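PDB 5NNY: WipB from Legionella pneumophila, which acts as a translocated Ser/Thr phosphatase that targets the host lysosomal nutrient-sensing machinery, the chain described being its phosphatase domain. Local coordinates for residues 95-100 / 122-127; 202-207 / 231-236; 26-31 / 80-85; 62-67 / 168-173; 273-278 / 287-292. All coordinates share one frame; numbering follows the deposited sequence.

Interaction 1 (95-100 / 122-127); sequences GDELVD and FEILLS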
# COMPACT_ATOMS: atom_id res chain seq x y z
N GLY A 95 2.12 3.21 3.93
CA GLY A 95 2.41 2.07 3.09
C GLY A 95 2.58 0.79 3.88
O GLY A 95 2.17 0.68 5.05
N ASP A 96 3.19 -0.18 3.21
CA ASP A 96 3.44 -1.51 3.76
C ASP A 96 2.15 -2.14 4.28
O ASP A 96 2.15 -2.92 5.23
CB ASP A 96 4.49 -1.47 4.86
CG ASP A 96 5.88 -1.12 4.34
OD1 ASP A 96 6.03 -0.92 3.12
OD2 ASP A 96 6.81 -1.04 5.16
N GLU A 97 1.02 -1.80 3.64
CA GLU A 97 -0.25 -2.39 4.02
C GLU A 97 -0.44 -3.80 3.44
O GLU A 97 -1.32 -4.54 3.93
CB GLU A 97 -1.40 -1.44 3.62
CG GLU A 97 -1.74 -1.39 2.13
CD GLU A 97 -0.62 -0.88 1.24
OE1 GLU A 97 -0.48 -1.37 0.11
OE2 GLU A 97 0.15 0.02 1.68
N LEU A 98 0.39 -4.18 2.47
CA LEU A 98 0.35 -5.50 1.84
C LEU A 98 1.78 -6.02 1.65
O LEU A 98 2.75 -5.26 1.73
CB LEU A 98 -0.36 -5.44 0.47
CG LEU A 98 -1.82 -5.00 0.40
CD1 LEU A 98 -2.25 -4.79 -1.07
CD2 LEU A 98 -2.74 -6.03 1.07
N VAL A 99 1.90 -7.33 1.41
CA VAL A 99 3.18 -8.00 1.10
C VAL A 99 4.21 -7.74 2.18
O VAL A 99 5.25 -7.10 1.93
CB VAL A 99 3.73 -7.56 -0.28
CG1 VAL A 99 4.87 -8.51 -0.75
CG2 VAL A 99 2.62 -7.53 -1.31
N ASP A 100 3.98 -8.25 3.39
CA ASP A 100 4.85 -7.90 4.50
C ASP A 100 4.72 -8.97 5.57
O ASP A 100 4.26 -10.09 5.29
CB ASP A 100 4.51 -6.48 5.00
CG ASP A 100 5.73 -5.75 5.59
OD1 ASP A 100 6.43 -6.34 6.44
OD2 ASP A 100 5.96 -4.58 5.22
N PHE A 122 -9.75 7.48 1.62
CA PHE A 122 -8.45 6.93 1.97
C PHE A 122 -7.49 7.00 0.80
O PHE A 122 -7.89 7.03 -0.36
CB PHE A 122 -8.55 5.48 2.51
CG PHE A 122 -8.97 4.44 1.49
CD1 PHE A 122 -10.31 4.23 1.19
CD2 PHE A 122 -8.03 3.61 0.88
CE1 PHE A 122 -10.70 3.26 0.28
CE2 PHE A 122 -8.39 2.64 -0.03
CZ PHE A 122 -9.74 2.45 -0.33
N GLU A 123 -6.20 7.08 1.10
CA GLU A 123 -5.20 7.01 0.05
C GLU A 123 -4.03 6.19 0.54
O GLU A 123 -3.73 6.16 1.74
CB GLU A 123 -4.71 8.39 -0.42
CG GLU A 123 -4.16 9.23 0.69
CD GLU A 123 -3.87 10.65 0.24
OE1 GLU A 123 -2.85 11.20 0.69
OE2 GLU A 123 -4.64 11.19 -0.58
N ILE A 124 -3.36 5.54 -0.41
CA ILE A 124 -2.30 4.57 -0.18
C ILE A 124 -1.06 5.05 -0.92
O ILE A 124 -1.09 5.23 -2.14
CB ILE A 124 -2.70 3.17 -0.67
CG1 ILE A 124 -3.99 2.75 0.04
CG2 ILE A 124 -1.60 2.16 -0.37
CD1 ILE A 124 -4.62 1.47 -0.54
N LEU A 125 0.01 5.28 -0.18
CA LEU A 125 1.25 5.78 -0.76
C LEU A 125 2.06 4.61 -1.28
O LEU A 125 2.23 3.61 -0.58
CB LEU A 125 2.05 6.58 0.27
CG LEU A 125 1.44 7.97 0.48
CD1 LEU A 125 1.96 8.60 1.75
CD2 LEU A 125 1.73 8.86 -0.72
N LEU A 126 2.52 4.73 -2.53
CA LEU A 126 3.24 3.63 -3.17
C LEU A 126 4.48 3.25 -2.37
O LEU A 126 5.26 4.11 -1.93
CB LEU A 126 3.63 4.03 -4.60
CG LEU A 126 4.19 2.92 -5.50
CD1 LEU A 126 3.14 1.84 -5.71
CD2 LEU A 126 4.67 3.48 -6.85
N SER A 127 4.67 1.93 -2.17
CA SER A 127 5.81 1.41 -1.45
C SER A 127 6.40 0.24 -2.22
O SER A 127 5.78 -0.30 -3.14
CB SER A 127 5.44 0.96 -0.01
OG SER A 127 4.54 -0.15 0.01
O HOH W 1 2.06 1.05 -0.09

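Interaction 2 (202-207 / 231-236); sequences NEIKVF and ESAVDL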
# COMPACT_ATOMS: atom_id res chain seq x y z
N ASN A 202 0.74 29.59 2.61
CA ASN A 202 1.76 29.22 1.64
C ASN A 202 2.64 28.11 2.22
O ASN A 202 3.86 28.19 2.22
CB ASN A 202 2.59 30.45 1.23
CG ASN A 202 3.54 30.17 0.09
OD1 ASN A 202 3.28 29.32 -0.76
ND2 ASN A 202 4.67 30.87 0.07
N GLU A 203 1.98 27.09 2.75
CA GLU A 203 2.65 25.96 3.39
C GLU A 203 2.07 24.66 2.86
O GLU A 203 0.87 24.57 2.58
CB GLU A 203 2.52 26.05 4.92
CG GLU A 203 3.24 24.96 5.70
CD GLU A 203 2.37 23.72 5.97
OE1 GLU A 203 1.16 23.74 5.66
OE2 GLU A 203 2.92 22.73 6.50
N ILE A 204 2.93 23.64 2.71
CA ILE A 204 2.48 22.34 2.22
C ILE A 204 3.21 21.24 2.99
O ILE A 204 4.39 21.37 3.32
CB ILE A 204 2.68 22.23 0.70
CG1 ILE A 204 2.02 20.95 0.15
CG2 ILE A 204 4.17 22.31 0.33
CD1 ILE A 204 2.16 20.81 -1.35
N LYS A 205 2.47 20.18 3.34
CA LYS A 205 3.03 18.97 3.91
C LYS A 205 2.98 17.91 2.81
O LYS A 205 1.90 17.62 2.29
CB LYS A 205 2.25 18.49 5.12
CG LYS A 205 2.11 19.49 6.25
CD LYS A 205 1.40 18.85 7.45
CE LYS A 205 0.64 19.90 8.25
NZ LYS A 205 0.20 19.38 9.58
N VAL A 206 4.13 17.35 2.46
CA VAL A 206 4.23 16.32 1.41
C VAL A 206 4.38 14.96 2.09
O VAL A 206 5.23 14.80 2.97
CB VAL A 206 5.38 16.61 0.44
CG1 VAL A 206 5.67 15.39 -0.45
CG2 VAL A 206 5.03 17.82 -0.43
N PHE A 207 3.56 14.00 1.68
CA PHE A 207 3.57 12.64 2.22
C PHE A 207 4.13 11.68 1.19
O PHE A 207 3.82 11.77 0.00
CB PHE A 207 2.17 12.17 2.63
CG PHE A 207 1.54 12.98 3.75
CD1 PHE A 207 0.80 14.11 3.46
CD2 PHE A 207 1.68 12.59 5.07
CE1 PHE A 207 0.21 14.86 4.48
CE2 PHE A 207 1.10 13.33 6.09
CZ PHE A 207 0.37 14.46 5.80
N GLU A 231 6.57 27.48 -7.71
CA GLU A 231 6.52 28.91 -7.46
C GLU A 231 5.80 29.25 -6.17
O GLU A 231 5.90 30.39 -5.70
CB GLU A 231 5.88 29.63 -8.65
CG GLU A 231 6.77 29.65 -9.87
CD GLU A 231 8.20 30.06 -9.53
OE1 GLU A 231 8.40 31.22 -9.12
OE2 GLU A 231 9.11 29.20 -9.65
N SER A 232 5.08 28.29 -5.59
CA SER A 232 4.32 28.47 -4.36
C SER A 232 3.91 27.09 -3.88
O SER A 232 4.04 26.10 -4.61
CB SER A 232 3.09 29.35 -4.57
OG SER A 232 2.12 28.70 -5.38
N ALA A 233 3.40 27.02 -2.64
CA ALA A 233 2.86 25.76 -2.14
C ALA A 233 1.69 25.27 -2.99
O ALA A 233 1.58 24.07 -3.28
CB ALA A 233 2.41 25.91 -0.68
N VAL A 234 0.81 26.19 -3.40
CA VAL A 234 -0.30 25.86 -4.29
C VAL A 234 0.22 25.32 -5.61
O VAL A 234 -0.32 24.36 -6.16
CB VAL A 234 -1.21 27.09 -4.49
CG1 VAL A 234 -2.00 26.97 -5.78
CG2 VAL A 234 -2.17 27.26 -3.31
N ASP A 235 1.28 25.93 -6.15
CA ASP A 235 1.81 25.46 -7.43
C ASP A 235 2.41 24.06 -7.30
O ASP A 235 2.26 23.23 -8.20
CB ASP A 235 2.86 26.44 -7.96
CG ASP A 235 2.36 27.22 -9.16
OD1 ASP A 235 1.15 27.14 -9.44
OD2 ASP A 235 3.18 27.91 -9.81
N LEU A 236 3.10 23.79 -6.20
CA LEU A 236 3.67 22.46 -6.00
C LEU A 236 2.57 21.42 -5.89
O LEU A 236 2.68 20.32 -6.44
CB LEU A 236 4.54 22.45 -4.75
CG LEU A 236 5.39 21.18 -4.56
CD1 LEU A 236 6.45 21.05 -5.66
CD2 LEU A 236 6.03 21.13 -3.18
O HOH W 2 0.67 28.77 -1.87

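Interaction 3 (26-31 / 80-85); sequences GIIAIS and AQIKII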
# COMPACT_ATOMS: atom_id res chain seq x y z
N GLY A 26 -12.26 6.76 14.96
CA GLY A 26 -13.63 7.05 14.60
C GLY A 26 -13.99 6.87 13.15
O GLY A 26 -14.93 7.52 12.67
N ILE A 27 -13.27 6.01 12.42
CA ILE A 27 -13.69 5.72 11.06
C ILE A 27 -14.75 4.62 11.03
O ILE A 27 -15.68 4.66 10.22
CB ILE A 27 -12.49 5.33 10.18
CG1 ILE A 27 -11.39 6.39 10.28
CG2 ILE A 27 -12.94 5.13 8.73
CD1 ILE A 27 -11.81 7.70 9.67
N ILE A 28 -14.60 3.59 11.87
CA ILE A 28 -15.50 2.44 11.81
C ILE A 28 -16.03 2.13 13.19
O ILE A 28 -15.40 2.42 14.22
CB ILE A 28 -14.84 1.16 11.24
CG1 ILE A 28 -13.74 0.68 12.18
CG2 ILE A 28 -14.31 1.40 9.83
CD1 ILE A 28 -13.05 -0.60 11.70
N ALA A 29 -17.21 1.51 13.20
CA ALA A 29 -17.80 0.94 14.40
C ALA A 29 -17.87 -0.57 14.27
O ALA A 29 -18.22 -1.10 13.21
CB ALA A 29 -19.19 1.51 14.66
N ILE A 30 -17.51 -1.26 15.34
CA ILE A 30 -17.53 -2.72 15.41
C ILE A 30 -17.76 -3.05 16.87
O ILE A 30 -17.22 -2.38 17.75
CB ILE A 30 -16.22 -3.35 14.87
CG1 ILE A 30 -16.31 -4.88 14.78
CG2 ILE A 30 -15.03 -2.98 15.75
CD1 ILE A 30 -14.99 -5.54 14.30
N SER A 31 -18.58 -4.05 17.13
CA SER A 31 -18.89 -4.39 18.50
C SER A 31 -17.65 -4.94 19.20
O SER A 31 -16.73 -5.46 18.56
CB SER A 31 -20.02 -5.42 18.57
OG SER A 31 -19.64 -6.69 18.05
N ALA A 80 -18.63 -7.95 7.19
CA ALA A 80 -20.01 -7.57 6.88
C ALA A 80 -20.71 -6.90 8.04
O ALA A 80 -21.78 -6.31 7.84
CB ALA A 80 -20.81 -8.80 6.45
N GLN A 81 -20.17 -6.99 9.24
CA GLN A 81 -20.71 -6.33 10.42
C GLN A 81 -19.93 -5.08 10.82
O GLN A 81 -20.15 -4.55 11.91
CB GLN A 81 -20.74 -7.31 11.58
CG GLN A 81 -21.66 -8.49 11.33
CD GLN A 81 -21.65 -9.47 12.47
OE1 GLN A 81 -22.22 -9.20 13.52
NE2 GLN A 81 -20.97 -10.61 12.27
N ILE A 82 -18.99 -4.63 9.98
CA ILE A 82 -18.25 -3.40 10.21
C ILE A 82 -18.99 -2.28 9.49
O ILE A 82 -19.43 -2.44 8.35
CB ILE A 82 -16.80 -3.52 9.71
CG1 ILE A 82 -16.02 -4.49 10.61
CG2 ILE A 82 -16.14 -2.17 9.64
CD1 ILE A 82 -14.60 -4.85 10.08
N LYS A 83 -19.20 -1.16 10.19
CA LYS A 83 -19.85 0.00 9.61
C LYS A 83 -18.88 1.17 9.61
O LYS A 83 -18.25 1.46 10.62
CB LYS A 83 -21.12 0.39 10.37
CG LYS A 83 -22.14 1.05 9.47
CD LYS A 83 -23.07 1.98 10.21
CE LYS A 83 -23.96 2.71 9.22
NZ LYS A 83 -23.23 3.01 7.95
N ILE A 84 -18.77 1.82 8.46
CA ILE A 84 -18.04 3.08 8.36
C ILE A 84 -18.95 4.17 8.90
O ILE A 84 -20.10 4.30 8.46
CB ILE A 84 -17.61 3.36 6.91
CG1 ILE A 84 -16.33 2.59 6.56
CG2 ILE A 84 -17.36 4.84 6.69
CD1 ILE A 84 -16.44 1.07 6.63
N ILE A 85 -18.46 4.91 9.89
CA ILE A 85 -19.23 5.97 10.54
C ILE A 85 -18.70 7.35 10.24
O ILE A 85 -19.31 8.34 10.68
CB ILE A 85 -19.29 5.76 12.07
CG1 ILE A 85 -17.88 5.84 12.66
CG2 ILE A 85 -19.93 4.44 12.38
CD1 ILE A 85 -17.83 5.72 14.17
O HOH W 3 -20.07 -5.30 14.79

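Interaction 4 (62-67 / 168-173); sequences ENKQER and IAAGAI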
# COMPACT_ATOMS: atom_id res chain seq x y z
N GLU A 62 -3.12 -31.50 5.95
CA GLU A 62 -3.78 -32.23 4.89
C GLU A 62 -5.12 -31.60 4.55
O GLU A 62 -5.53 -31.58 3.38
CB GLU A 62 -3.96 -33.70 5.28
CG GLU A 62 -2.92 -34.23 6.28
CD GLU A 62 -3.14 -33.71 7.71
OE1 GLU A 62 -2.18 -33.16 8.31
OE2 GLU A 62 -4.27 -33.83 8.23
N ASN A 63 -5.82 -31.08 5.55
CA ASN A 63 -7.11 -30.41 5.38
C ASN A 63 -6.97 -28.89 5.30
O ASN A 63 -7.83 -28.16 5.81
CB ASN A 63 -8.07 -30.81 6.50
CG ASN A 63 -7.56 -30.39 7.89
OD1 ASN A 63 -6.36 -30.15 8.09
ND2 ASN A 63 -8.47 -30.34 8.86
N LYS A 64 -5.90 -28.40 4.66
CA LYS A 64 -5.63 -26.96 4.60
C LYS A 64 -6.78 -26.21 3.94
O LYS A 64 -7.12 -25.10 4.37
CB LYS A 64 -4.33 -26.68 3.84
CG LYS A 64 -4.27 -27.26 2.44
CD LYS A 64 -3.04 -26.72 1.71
CE LYS A 64 -2.06 -27.79 1.33
NZ LYS A 64 -1.10 -27.24 0.32
N GLN A 65 -7.39 -26.78 2.90
CA GLN A 65 -8.49 -26.09 2.25
C GLN A 65 -9.64 -25.88 3.22
O GLN A 65 -10.17 -24.77 3.33
CB GLN A 65 -8.96 -26.84 1.00
CG GLN A 65 -9.95 -26.01 0.19
CD GLN A 65 -10.37 -26.62 -1.13
OE1 GLN A 65 -9.86 -27.65 -1.55
NE2 GLN A 65 -11.32 -25.97 -1.79
N GLU A 66 -10.03 -26.94 3.94
CA GLU A 66 -11.13 -26.84 4.89
C GLU A 66 -10.83 -25.79 5.96
O GLU A 66 -11.67 -24.94 6.26
CB GLU A 66 -11.40 -28.20 5.55
CG GLU A 66 -12.37 -28.10 6.74
CD GLU A 66 -12.45 -29.37 7.60
OE1 GLU A 66 -13.48 -29.52 8.30
OE2 GLU A 66 -11.50 -30.18 7.61
N ARG A 67 -9.63 -25.84 6.53
CA ARG A 67 -9.24 -24.90 7.57
C ARG A 67 -9.37 -23.46 7.09
O ARG A 67 -9.90 -22.60 7.80
CB ARG A 67 -7.79 -25.16 8.00
CG ARG A 67 -7.54 -26.45 8.80
CD ARG A 67 -6.04 -26.70 8.84
NE ARG A 67 -5.62 -27.85 9.65
CZ ARG A 67 -4.94 -27.73 10.79
NH1 ARG A 67 -4.55 -28.81 11.47
NH2 ARG A 67 -4.66 -26.53 11.25
N ILE A 168 -4.63 -19.32 -2.22
CA ILE A 168 -5.21 -19.44 -3.55
C ILE A 168 -4.89 -20.81 -4.14
O ILE A 168 -5.76 -21.47 -4.73
CB ILE A 168 -4.73 -18.31 -4.47
CG1 ILE A 168 -5.28 -16.97 -3.97
CG2 ILE A 168 -5.18 -18.56 -5.88
CD1 ILE A 168 -4.61 -15.76 -4.64
N ALA A 169 -3.64 -21.26 -3.98
CA ALA A 169 -3.24 -22.57 -4.48
C ALA A 169 -4.05 -23.69 -3.83
O ALA A 169 -4.35 -24.71 -4.48
CB ALA A 169 -1.75 -22.80 -4.23
N ALA A 170 -4.43 -23.52 -2.56
CA ALA A 170 -5.21 -24.54 -1.86
C ALA A 170 -6.68 -24.51 -2.25
O ALA A 170 -7.44 -25.36 -1.77
CB ALA A 170 -5.08 -24.36 -0.34
N GLY A 171 -7.08 -23.57 -3.11
CA GLY A 171 -8.45 -23.44 -3.54
C GLY A 171 -9.37 -22.74 -2.58
O GLY A 171 -10.59 -22.75 -2.79
N ALA A 172 -8.84 -22.13 -1.52
CA ALA A 172 -9.69 -21.47 -0.52
C ALA A 172 -9.97 -20.01 -0.86
O ALA A 172 -10.97 -19.45 -0.38
CB ALA A 172 -9.03 -21.56 0.85
N ILE A 173 -9.11 -19.38 -1.66
CA ILE A 173 -9.28 -17.99 -2.08
C ILE A 173 -9.16 -17.95 -3.59
O ILE A 173 -8.34 -18.67 -4.17
CB ILE A 173 -8.25 -17.06 -1.41
CG1 ILE A 173 -8.48 -17.00 0.11
CG2 ILE A 173 -8.27 -15.62 -2.00
CD1 ILE A 173 -7.44 -16.18 0.86

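Interaction 5 (273-278 / 287-292); sequences HLNSTD and GREYGD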
# COMPACT_ATOMS: atom_id res chain seq x y z
N HIS A 273 22.63 4.73 -4.73
CA HIS A 273 22.08 5.87 -5.46
C HIS A 273 21.27 5.41 -6.66
O HIS A 273 21.61 4.43 -7.33
CB HIS A 273 23.21 6.78 -5.95
CG HIS A 273 24.09 7.30 -4.87
ND1 HIS A 273 25.29 7.93 -5.14
CD2 HIS A 273 23.96 7.29 -3.53
CE1 HIS A 273 25.86 8.28 -4.00
NE2 HIS A 273 25.08 7.90 -3.01
N LEU A 274 20.21 6.16 -6.96
CA LEU A 274 19.39 5.93 -8.15
C LEU A 274 19.26 7.26 -8.88
O LEU A 274 18.19 7.86 -8.93
CB LEU A 274 18.03 5.35 -7.78
CG LEU A 274 18.13 4.01 -7.06
CD1 LEU A 274 16.77 3.58 -6.54
CD2 LEU A 274 18.72 2.93 -7.99
N ASN A 275 20.38 7.72 -9.47
CA ASN A 275 20.47 9.09 -9.97
C ASN A 275 19.95 9.28 -11.39
O ASN A 275 19.71 10.42 -11.79
CB ASN A 275 21.92 9.58 -9.90
CG ASN A 275 22.35 9.93 -8.49
OD1 ASN A 275 21.58 10.45 -7.71
ND2 ASN A 275 23.60 9.63 -8.16
N SER A 276 19.77 8.19 -12.15
CA SER A 276 19.32 8.30 -13.53
C SER A 276 17.84 8.64 -13.58
O SER A 276 17.05 8.18 -12.75
CB SER A 276 19.60 6.99 -14.28
OG SER A 276 19.49 7.17 -15.68
N THR A 277 17.45 9.44 -14.58
CA THR A 277 16.09 9.98 -14.63
C THR A 277 15.05 8.86 -14.67
O THR A 277 13.99 8.96 -14.05
CB THR A 277 15.95 10.89 -15.85
OG1 THR A 277 16.87 11.97 -15.73
CG2 THR A 277 14.55 11.44 -15.95
N ASP A 278 15.36 7.77 -15.38
CA ASP A 278 14.42 6.67 -15.52
C ASP A 278 14.20 5.90 -14.22
O ASP A 278 13.25 5.11 -14.12
CB ASP A 278 14.88 5.70 -16.63
CG ASP A 278 16.24 5.07 -16.35
OD1 ASP A 278 17.14 5.78 -15.85
OD2 ASP A 278 16.42 3.87 -16.66
N GLY A 287 13.43 5.74 -1.29
CA GLY A 287 14.00 6.85 -0.52
C GLY A 287 15.48 7.03 -0.74
O GLY A 287 16.21 7.42 0.19
N ARG A 288 15.96 6.77 -1.96
CA ARG A 288 17.38 6.81 -2.29
C ARG A 288 17.76 8.10 -3.00
O ARG A 288 16.90 8.82 -3.52
CB ARG A 288 17.78 5.63 -3.18
CG ARG A 288 17.39 4.28 -2.62
CD ARG A 288 17.96 4.10 -1.22
NE ARG A 288 17.70 2.75 -0.72
CZ ARG A 288 17.70 2.40 0.55
NH1 ARG A 288 17.96 3.30 1.49
NH2 ARG A 288 17.44 1.15 0.90
N GLU A 289 19.06 8.35 -3.07
CA GLU A 289 19.57 9.60 -3.63
C GLU A 289 19.15 9.76 -5.08
O GLU A 289 19.33 8.87 -5.91
CB GLU A 289 21.10 9.66 -3.51
CG GLU A 289 21.69 10.94 -4.12
CD GLU A 289 23.08 11.30 -3.58
OE1 GLU A 289 23.48 12.48 -3.69
OE2 GLU A 289 23.78 10.42 -3.03
N TYR A 290 18.60 10.94 -5.40
CA TYR A 290 18.23 11.29 -6.76
C TYR A 290 18.82 12.68 -7.03
O TYR A 290 18.12 13.69 -7.01
CB TYR A 290 16.70 11.24 -6.97
CG TYR A 290 16.29 11.53 -8.39
CD1 TYR A 290 16.44 10.58 -9.38
CD2 TYR A 290 15.79 12.78 -8.75
CE1 TYR A 290 16.11 10.85 -10.68
CE2 TYR A 290 15.45 13.05 -10.05
CZ TYR A 290 15.61 12.08 -11.01
OH TYR A 290 15.26 12.36 -12.31
N GLY A 291 20.13 12.73 -7.26
CA GLY A 291 20.80 14.01 -7.24
C GLY A 291 20.81 14.60 -5.84
O GLY A 291 20.54 13.92 -4.84
N ASP A 292 21.15 15.89 -5.77
CA ASP A 292 21.25 16.56 -4.48
C ASP A 292 19.88 16.66 -3.81
O ASP A 292 18.90 17.10 -4.42
CB ASP A 292 21.84 17.96 -4.66
CG ASP A 292 23.32 17.94 -4.99
OD1 ASP A 292 24.01 16.95 -4.65
OD2 ASP A 292 23.80 18.92 -5.60

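Interaction 1 (95-100 / 122-127)
Two signature loops of the calcineurin-like phosphoesterase fold meet here: the loop after strand 90-93, a one-residue-longer variant of the GDxxDRG motif, and the turn in which strand 121-125 gives way, through Ser-127, to helix 128-138. Ser-127 is the N-cap of that helix, its OG accepting from Gly-130 N. The same OG, in the crowded position between its backbone N and carbonyl carbon, takes a weak but straight bond from Asp-96 N, 3.5 Å to OG and 164° at the hydrogen. It donates to a buried water 2.8 Å away. In relatives the counterparts of Asp-10, His-12 and Asp-96 bind a two-metal centre, and the close approach of Asp-96 OD2 to Asp-10 OD1 is consistent with such a cluster. The water donates hydrogen bonds to Leu-125 O, at 2.6 Å, and to Glu-97 OE2, at 2.8 Å, tying both loops together. Glu-97 reaches it by bending at chi2 (-63°), with OE1 held by Tyr-186 OH and OE2 resting 3.4 Å from Ile-124 CG2, a methyl that gives the carboxylate an apolar wall. Gly-95 suits its place at phi 135°, since a CB would press on the preceding carbonyl O and lie 3.2 Å from Ser-127 CB.

Interaction 2 (202-207 / 231-236)
A capped helix start seated on a beta hairpin defines this contact: helix 233-253 begins against the edge of the turn joining strands 190-198 and 203-208. Asn-202 sits in that turn in a left-handed backbone conformation, which asparagine tolerates well, and with Glu-203 it faces Asp-198 in a G1 beta bulge. Its CG is anti to the backbone N, so the amide swings out to the helix. There OD1 receives Ala-233 N at 3.0 Å in an almost linear bond, 174° at the hydrogen, with the donor nearly along the C=O axis. ND2 donates to Lys-299 O, which fixes the orientation of the amide. A water 2.9 Å from Asn-202 OD1 also accepts from Val-234 N at 3.0 Å, so a second amide of the first turn is served through the same oxygen. Asp-235 N is met by the N-cap itself, Ser-232 OG, at 3.0 Å. Thus three N-H groups at the positive end of the helix find acceptors from three sources.

Below this polar rim the packing is apolar. Ala-233, small enough to let the helix come close, sets its CB 3.9 Å from Ile-204 CB. One turn on, Leu-236 crosses Ile-204 at about a right angle, its CD2 lying 4.1 Å from Ile-204 CG2; the same CD2 is 4.4 Å from Val-206 CG2. Leu-236 also touches Ile-302 of strand 301-306. A helix lying with its apolar side on the beta-branched face of the central mixed sheet is the layered alpha/beta architecture of calcineurin-like phosphoesterases.

Interaction 3 (26-31 / 80-85)
Segments 26-31 and 80-85 run antiparallel and pair their backbones briefly. Ala-29 and Lys-83 form the hydrogen-bonded pair: Ala-29 N gives to Lys-83 O at 2.8 Å, nearly along the C=O axis, while Lys-83 N gives to Ala-29 O at 3.2 Å and 178°, in the carbonyl plane. A third bond, Ile-85 N to Ile-27 O at 2.8 Å, arrives from above the carbonyl plane. At the other end a water takes over, accepting from Ser-31 N at 3.0 Å and donating to Gln-81 O at 3.0 Å. Gln-118 accepts from Ile-84 N through OE1 and donates to Ile-82 O through NE2. Ser-31 OG caps the next helix at Asn-34 N. Gln-81 bonds Asn-34 ND2 through OE1 and Ala-77 O through NE2, and Lys-83 NZ makes a weak bond to Ile-84 O.

Ile-28 and Ile-84 share one face, and Ile-82 packs beside Ile-28. Ile-28, with CG1 in the crowded position, lays its CB 3.9 Å from Ile-82 CG2 and its CG2 3.9 Å from Ile-84 CD1; beta-branched residues suit the extended backbone. Ile-28 packs on Leu-19, Leu-22 and Val-23 of helix 15-24, Ile-82 and Ile-84 on Leu-111 and Leu-115 of helix 105-117. On the face of Ala-29 and Lys-83, Ala-29 CB meets Ile-85 CG2 at 3.8 Å. Gly-26 is the C-prime residue of the Schellman motif closing helix 15-24. The whole is a minimal two-stranded antiparallel ribbon, joining the link between helices 15-24 and 32-42 to the chain just after helix 64-79, apart from the central sheet.

Interaction 4 (62-67 / 168-173)
Segment 168-173 begins as the last turn of helix 159-169, with Ile-168 directing its side chain to helix 175-186, where it meets Val-178, and its carbonyl O accepting from Gly-171 N. At Ala-170 the segment meets helix 64-79. The alanine CB faces that helix and touches the aliphatic stem of Lys-64, 3.7 Å from CD; the lysine, its CG in the crowded position, bends at chi3 (117°); its CG and CD methylenes make the contact. Ala-170 O lies along the Gln-65 side chain, which starts with CG anti to the backbone N (chi1 -171°) and stays extended. This oxygen is 3.3 Å from Gln-65 CG, and also 3.3 Å from Gln-65 OE1, two acceptors that cannot bond. Gly-171 follows with phi 80°, the residue of the Schellman motif that ends the helix; a CB here would fall 3.3 Å from Gln-65 NE2, so glycine suits both the backbone and the close neighbour. That NE2 has a weak bond to Glu-69 OE2 within its own helix. Ala-172 then sets its CB 4.2 Å from Gln-65 O and, like Ala-170, touches Leu-68, while its carbonyl accepts from Lys-72 NZ. Ile-173 turns inward, onto Leu-164, Ala-167 and Val-178.

Across the way, Arg-67 NE bonds Asn-63 OD1 at 2.9 Å, in the guanidinium plane, and NH2 pairs with Glu-46, keeping this charge engaged on its own side. The chemistry therefore implies a contact between these two segments built chiefly on van der Waals fit: small residues at a helix end against the carbon stems of long polar side chains, at the protein surface.

Interaction 5 (273-278 / 287-292)
A carboxylate oxygen sits over the face of an imidazole: Glu-289 OE2 is only 2.8 Å from His-273 NE2, yet it approaches from above the ring, where no N-H points, so the pair is not hydrogen-bonded. The two planes are 69° apart, and Glu-289 CD stands 4.0 Å above the ring centre. If the histidine is protonated, the attraction would be electrostatic. Both residues lie in loops that flank helix 280-286, whose end is marked by the Schellman glycine Gly-287, and the chain on either side of the helix is stitched together beside it. Leu-274 N donates to Glu-289 O at 3.0 Å, in the carbonyl plane. Next, Asn-275 replaces a backbone acceptor with its side chain: OD1 takes Gly-291 N at 2.7 Å and 178°, though the donor stands 33° out of the amide plane. Tyr-290, with CG anti to its backbone N, turns one ring edge to the loop, bringing CD1 3.3 Å from Leu-274 O and CE1 3.5 Å from Ser-276 O; carbonyl oxygens suit the slightly positive ring edge. Leu-274 buries itself against Ala-282 and Ala-283 of the helix, with CD1 4.0 Å from the Arg-288 CG methylene, while Arg-288 NE reaches Gly-268 O.

In the fold
Interaction 1 is the most central, its centre about 2 Å from that of the chain, among loops whose counterparts form the phosphatase active site in relatives. Interaction 2 reaches the same central sheet: the centres lie about 23 Å apart, but the two touch where Leu-125 CD2 meets Phe-207 O at 3.7 Å. Interactions 3 and 5 come no nearer to interaction 1 than about 8 Å between nearest atoms, and they lie on opposite sides of the chain's centre, with centres about 42 Å apart. Helix 64-79 starts in interaction 4 and runs toward strand 83-84 of interaction 3; these two contacts interlock along the sequence. Interactions 2 and 4, with centres about 49 Å apart, are the most widely separated pair.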